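Local structure of sugar phosphate isomerase/epimerase (Parabacteroides distasonis, 3L23) at residues R36-K39 with D40-Y43; D196-Y199 with D200-K204. The protein binds a magnesium ion in a xylose isomerase-like TIM barrel and probably acts as a sugar phosphate isomerase or epimerase. All coordinates share one frame; numbering follows the deposited sequence.

Interaction 1: R36-K39 with D40-Y43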
loop_
_atom_site.group_PDB
_atom_site.type_symbol
_atom_site.label_atom_id
_atom_site.label_comp_id
_atom_site.label_asym_id
_atom_site.label_seq_id
_atom_site.Cartn_x
_atom_site.Cartn_y
_atom_site.Cartn_z
ATOM N N ARG A 36 13.333 -10.609 -14.215
ATOM C CA ARG A 36 14.598 -11.263 -13.841
ATOM C C ARG A 36 15.578 -10.296 -13.181
ATOM O O ARG A 36 16.270 -10.668 -12.202
ATOM C CB ARG A 36 15.255 -11.953 -15.031
ATOM C CG ARG A 36 14.480 -13.167 -15.517
ATOM C CD ARG A 36 15.303 -14.046 -16.440
ATOM N NE ARG A 36 15.740 -13.403 -17.686
ATOM C CZ ARG A 36 15.028 -13.354 -18.817
ATOM N NH1 ARG A 36 13.829 -13.902 -18.932
ATOM N NH2 ARG A 36 15.552 -12.761 -19.869
ATOM N N LYS A 37 15.634 -9.064 -13.687
ATOM C CA LYS A 37 16.496 -8.020 -13.077
ATOM C C LYS A 37 16.048 -7.702 -11.658
ATOM O O LYS A 37 16.870 -7.479 -10.776
ATOM C CB LYS A 37 16.571 -6.753 -13.946
ATOM C CG LYS A 37 17.557 -5.645 -13.413
ATOM C CD LYS A 37 18.003 -4.589 -14.494
ATOM C CE LYS A 37 19.094 -3.593 -13.940
ATOM N NZ LYS A 37 19.836 -2.802 -15.060
ATOM N N VAL A 38 14.737 -7.679 -11.420
ATOM C CA VAL A 38 14.187 -7.487 -10.077
ATOM C C VAL A 38 14.695 -8.585 -9.116
ATOM O O VAL A 38 15.195 -8.287 -8.035
ATOM C CB VAL A 38 12.647 -7.439 -10.091
ATOM C CG1 VAL A 38 12.086 -7.511 -8.686
ATOM C CG2 VAL A 38 12.188 -6.151 -10.806
ATOM N N LYS A 39 14.608 -9.829 -9.561
ATOM C CA LYS A 39 15.143 -10.944 -8.798
ATOM C C LYS A 39 16.641 -10.769 -8.564
ATOM O O LYS A 39 17.116 -10.928 -7.445
ATOM C CB LYS A 39 14.901 -12.286 -9.505
ATOM C CG LYS A 39 15.419 -13.489 -8.710
ATOM C CD LYS A 39 14.558 -13.814 -7.493
ATOM C CE LYS A 39 15.106 -15.086 -6.815
ATOM N NZ LYS A 39 14.116 -15.634 -5.859
ATOM N N ASP A 40 17.391 -10.419 -9.606
ATOM C CA ASP A 40 18.850 -10.292 -9.492
ATOM C C ASP A 40 19.281 -9.182 -8.542
ATOM O O ASP A 40 20.368 -9.266 -7.965
ATOM C CB ASP A 40 19.492 -10.089 -10.871
ATOM C CG ASP A 40 19.408 -11.330 -11.761
ATOM O OD1 ASP A 40 19.183 -12.456 -11.244
ATOM O OD2 ASP A 40 19.614 -11.190 -13.001
HETATM N N MSE A 41 18.459 -8.151 -8.404
HETATM C CA MSE A 41 18.716 -7.065 -7.441
HETATM C C MSE A 41 18.492 -7.493 -5.981
HETATM O O MSE A 41 18.864 -6.748 -5.064
HETATM C CB MSE A 41 17.846 -5.822 -7.770
HETATM C CG MSE A 41 18.225 -5.146 -9.065
HETATM SE SE MSE A 41 17.290 -3.461 -9.259
HETATM C CE MSE A 41 15.512 -4.096 -9.627
ATOM N N GLY A 42 17.879 -8.652 -5.765
ATOM C CA GLY A 42 17.716 -9.221 -4.421
ATOM C C GLY A 42 16.301 -9.236 -3.888
ATOM O O GLY A 42 16.101 -9.501 -2.711
ATOM N N TYR A 43 15.313 -8.957 -4.741
ATOM C CA TYR A 43 13.916 -8.984 -4.344
ATOM C C TYR A 43 13.299 -10.357 -4.570
ATOM O O TYR A 43 13.613 -11.016 -5.524
ATOM C CB TYR A 43 13.112 -7.934 -5.130
ATOM C CG TYR A 43 13.546 -6.534 -4.824
ATOM C CD1 TYR A 43 13.098 -5.886 -3.673
ATOM C CD2 TYR A 43 14.467 -5.861 -5.626
ATOM C CE1 TYR A 43 13.525 -4.617 -3.358
ATOM C CE2 TYR A 43 14.904 -4.548 -5.285
ATOM C CZ TYR A 43 14.391 -3.932 -4.159
ATOM O OH TYR A 43 14.780 -2.645 -3.770
HETATM O O HOH W 1 16.608 -12.403 -5.115
#
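Asp40, Lys39 and Val38 carry most of this local contact, in which the last turn of helix 31-40 closes in a Schellman motif. Asp40 N donates to Arg36 O at 2.8 Å, a regular helical bond. Its carboxylate turns back beside the same carbonyl, but Asp40 OD2 and Arg36 O are both acceptors and form no bond.

Val38 O sits at the end of the helix. Tyr43 N reaches it across the turn by a weak bond of 3.4 Å, and Met41 N, whose main bond goes to Lys37 O, adds a second weak one. The same oxygen lies in the plane of the Tyr43 ring, at its edge, 3.5 Å from Tyr43 CD2. Gly42 N donates to Lys39 O at 2.9 Å, from above the carbonyl plane. Gly42 has positive phi (110°), where a side chain would press on the carbonyl oxygen of Met41.

The two methyls of Val38 part to different neighbours. Val38 CG1 lies 3.7 Å from Tyr43 CB, and Val38 CG2 meets the CE of selenomethionine Met41. Lys39 bends at chi2 (73°), which brings its CD to 3.5 Å from Tyr43 O. Its NZ bonds to Gly72 O.

The turn leads from helix 31-40 towards strand 45-52. Val38 and Tyr43 pack on Leu17 of strand 16-18. Met41 and Tyr43 touch helix 285-298, where Tyr43 OH bonds to Val289 O.

Interaction 2: D196-Y199 with D200-K204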
loop_
_atom_site.group_PDB
_atom_site.type_symbol
_atom_site.label_atom_id
_atom_site.label_comp_id
_atom_site.label_asym_id
_atom_site.label_seq_id
_atom_site.Cartn_x
_atom_site.Cartn_y
_atom_site.Cartn_z
ATOM N N ASP A 196 -9.336 15.727 15.624
ATOM C CA ASP A 196 -8.819 14.369 15.605
ATOM C C ASP A 196 -8.164 14.064 14.287
ATOM O O ASP A 196 -8.718 14.418 13.249
ATOM C CB ASP A 196 -9.977 13.409 15.778
ATOM C CG ASP A 196 -10.710 13.639 17.048
ATOM O OD1 ASP A 196 -10.103 13.377 18.105
ATOM O OD2 ASP A 196 -11.878 14.110 17.002
ATOM N N GLN A 197 -7.028 13.356 14.313
ATOM C CA GLN A 197 -6.406 12.926 13.088
ATOM C C GLN A 197 -7.297 11.888 12.410
ATOM O O GLN A 197 -7.795 10.957 13.060
ATOM C CB GLN A 197 -5.008 12.348 13.346
ATOM C CG GLN A 197 -4.038 13.404 13.916
ATOM C CD GLN A 197 -2.617 12.916 14.093
ATOM O OE1 GLN A 197 -1.669 13.658 13.803
ATOM N NE2 GLN A 197 -2.458 11.647 14.538
ATOM N N ILE A 198 -7.461 12.030 11.102
ATOM C CA ILE A 198 -8.255 11.057 10.326
ATOM C C ILE A 198 -7.805 9.631 10.569
ATOM O O ILE A 198 -8.632 8.754 10.770
ATOM C CB ILE A 198 -8.279 11.423 8.797
ATOM C CG1 ILE A 198 -9.057 12.707 8.575
ATOM C CG2 ILE A 198 -8.903 10.287 7.952
ATOM C CD1 ILE A 198 -8.752 13.379 7.240
ATOM N N TYR A 199 -6.497 9.365 10.560
ATOM C CA TYR A 199 -6.005 8.000 10.754
ATOM C C TYR A 199 -6.461 7.392 12.092
ATOM O O TYR A 199 -6.773 6.173 12.173
ATOM C CB TYR A 199 -4.481 8.013 10.652
ATOM C CG TYR A 199 -3.814 6.678 10.369
ATOM C CD1 TYR A 199 -3.955 6.049 9.125
ATOM C CD2 TYR A 199 -3.042 6.042 11.338
ATOM C CE1 TYR A 199 -3.337 4.837 8.869
ATOM C CE2 TYR A 199 -2.422 4.836 11.071
ATOM C CZ TYR A 199 -2.572 4.241 9.863
ATOM O OH TYR A 199 -1.981 3.028 9.577
ATOM N N ASP A 200 -6.436 8.203 13.147
ATOM C CA ASP A 200 -6.938 7.760 14.466
ATOM C C ASP A 200 -8.414 7.390 14.425
ATOM O O ASP A 200 -8.810 6.421 15.054
ATOM C CB ASP A 200 -6.620 8.786 15.531
ATOM C CG ASP A 200 -5.141 8.947 15.700
ATOM O OD1 ASP A 200 -4.460 7.922 15.554
ATOM O OD2 ASP A 200 -4.647 10.051 15.948
ATOM N N LEU A 201 -9.215 8.131 13.666
ATOM C CA LEU A 201 -10.612 7.797 13.483
ATOM C C LEU A 201 -10.746 6.493 12.687
ATOM O O LEU A 201 -11.653 5.690 12.949
ATOM C CB LEU A 201 -11.377 8.934 12.786
ATOM C CG LEU A 201 -11.402 10.296 13.496
ATOM C CD1 LEU A 201 -12.021 11.351 12.595
ATOM C CD2 LEU A 201 -12.092 10.186 14.863
HETATM N N MSE A 202 -9.850 6.265 11.720
HETATM C CA MSE A 202 -9.917 5.041 10.920
HETATM C C MSE A 202 -9.641 3.824 11.785
HETATM O O MSE A 202 -10.335 2.810 11.681
HETATM C CB MSE A 202 -8.944 5.096 9.733
HETATM C CG MSE A 202 -9.399 6.049 8.637
HETATM SE SE MSE A 202 -8.026 5.910 7.213
HETATM C CE MSE A 202 -8.979 6.945 5.890
ATOM N N LEU A 203 -8.611 3.919 12.612
ATOM C CA LEU A 203 -8.297 2.858 13.583
ATOM C C LEU A 203 -9.472 2.615 14.509
ATOM O O LEU A 203 -9.893 1.471 14.726
ATOM C CB LEU A 203 -7.070 3.235 14.394
ATOM C CG LEU A 203 -5.749 3.137 13.621
ATOM C CD1 LEU A 203 -4.668 4.044 14.288
ATOM C CD2 LEU A 203 -5.262 1.675 13.402
ATOM N N LYS A 204 -10.018 3.676 15.063
ATOM C CA LYS A 204 -11.104 3.519 16.051
ATOM C C LYS A 204 -12.366 2.850 15.511
ATOM O O LYS A 204 -13.024 2.051 16.220
ATOM C CB LYS A 204 -11.485 4.889 16.616
ATOM C CG LYS A 204 -12.521 4.837 17.703
ATOM C CD LYS A 204 -12.707 6.163 18.397
ATOM C CE LYS A 204 -13.294 7.223 17.531
ATOM N NZ LYS A 204 -14.240 8.002 18.422
HETATM O O HOH W 2 -6.099 12.195 16.763
#
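Gln197 reaches from the N-cap position to Asp200 in the first turn of helix 198-205. The two side chains lie side by side and point the same way. Gln197 CG is anti to the carbonyl carbon (chi1 -64°), and the chain beyond it is extended. This carries NE2 to Asp200 OD2 at 3.1 Å. The donor comes from above the carboxylate plane, while OD2 lies in the Gln197 amide plane. A water joins the same OD2, at 2.7 Å, to Gln197 N.

Apolar pairs line other sides of the helix. Tyr199 CG stands anti to the backbone N (chi1 -161°), and the ring's CD2 lies 3.9 Å from Leu203 CD1. Met202, a selenomethionine, is extended and sets its CE against Ile198 CG2. Leu201 CD2 lies against the CB of Asp196, whose carboxylate bonds to His136.

Asp200 OD1 bonds to Tyr230 OH, and Gln197 OE1 to Asn225 ND2. With an alanine in place of Asp200, Gln197 NE2 and the water would probably lose this acceptor, and Tyr230 OH its mate. The negative carboxylate lies at the helix N-terminus, where the helix dipole would probably help to stabilise its charge.

Interaction 1 comes first along the chain, and interaction 2 follows after more than 150 residues. Both belong to the same TIM-barrel domain, on opposite sides of the chain's centre. Their centres are about 37 Å apart and their nearest atoms about 22 Å, so they do not touch. Residues 36-43 end helix 31-40 ahead of strand 45-52. Residues 196-204 pass from the short strand 196-197 into helix 198-205, ahead of strand 211-216. Strands 45-52 and 211-216 belong to one sheet, whose parallel strands form the barrel around the magnesium site. Neither contact binds the ion: Tyr43 and Tyr199 have side chains about 13 Å and 11 Å from it.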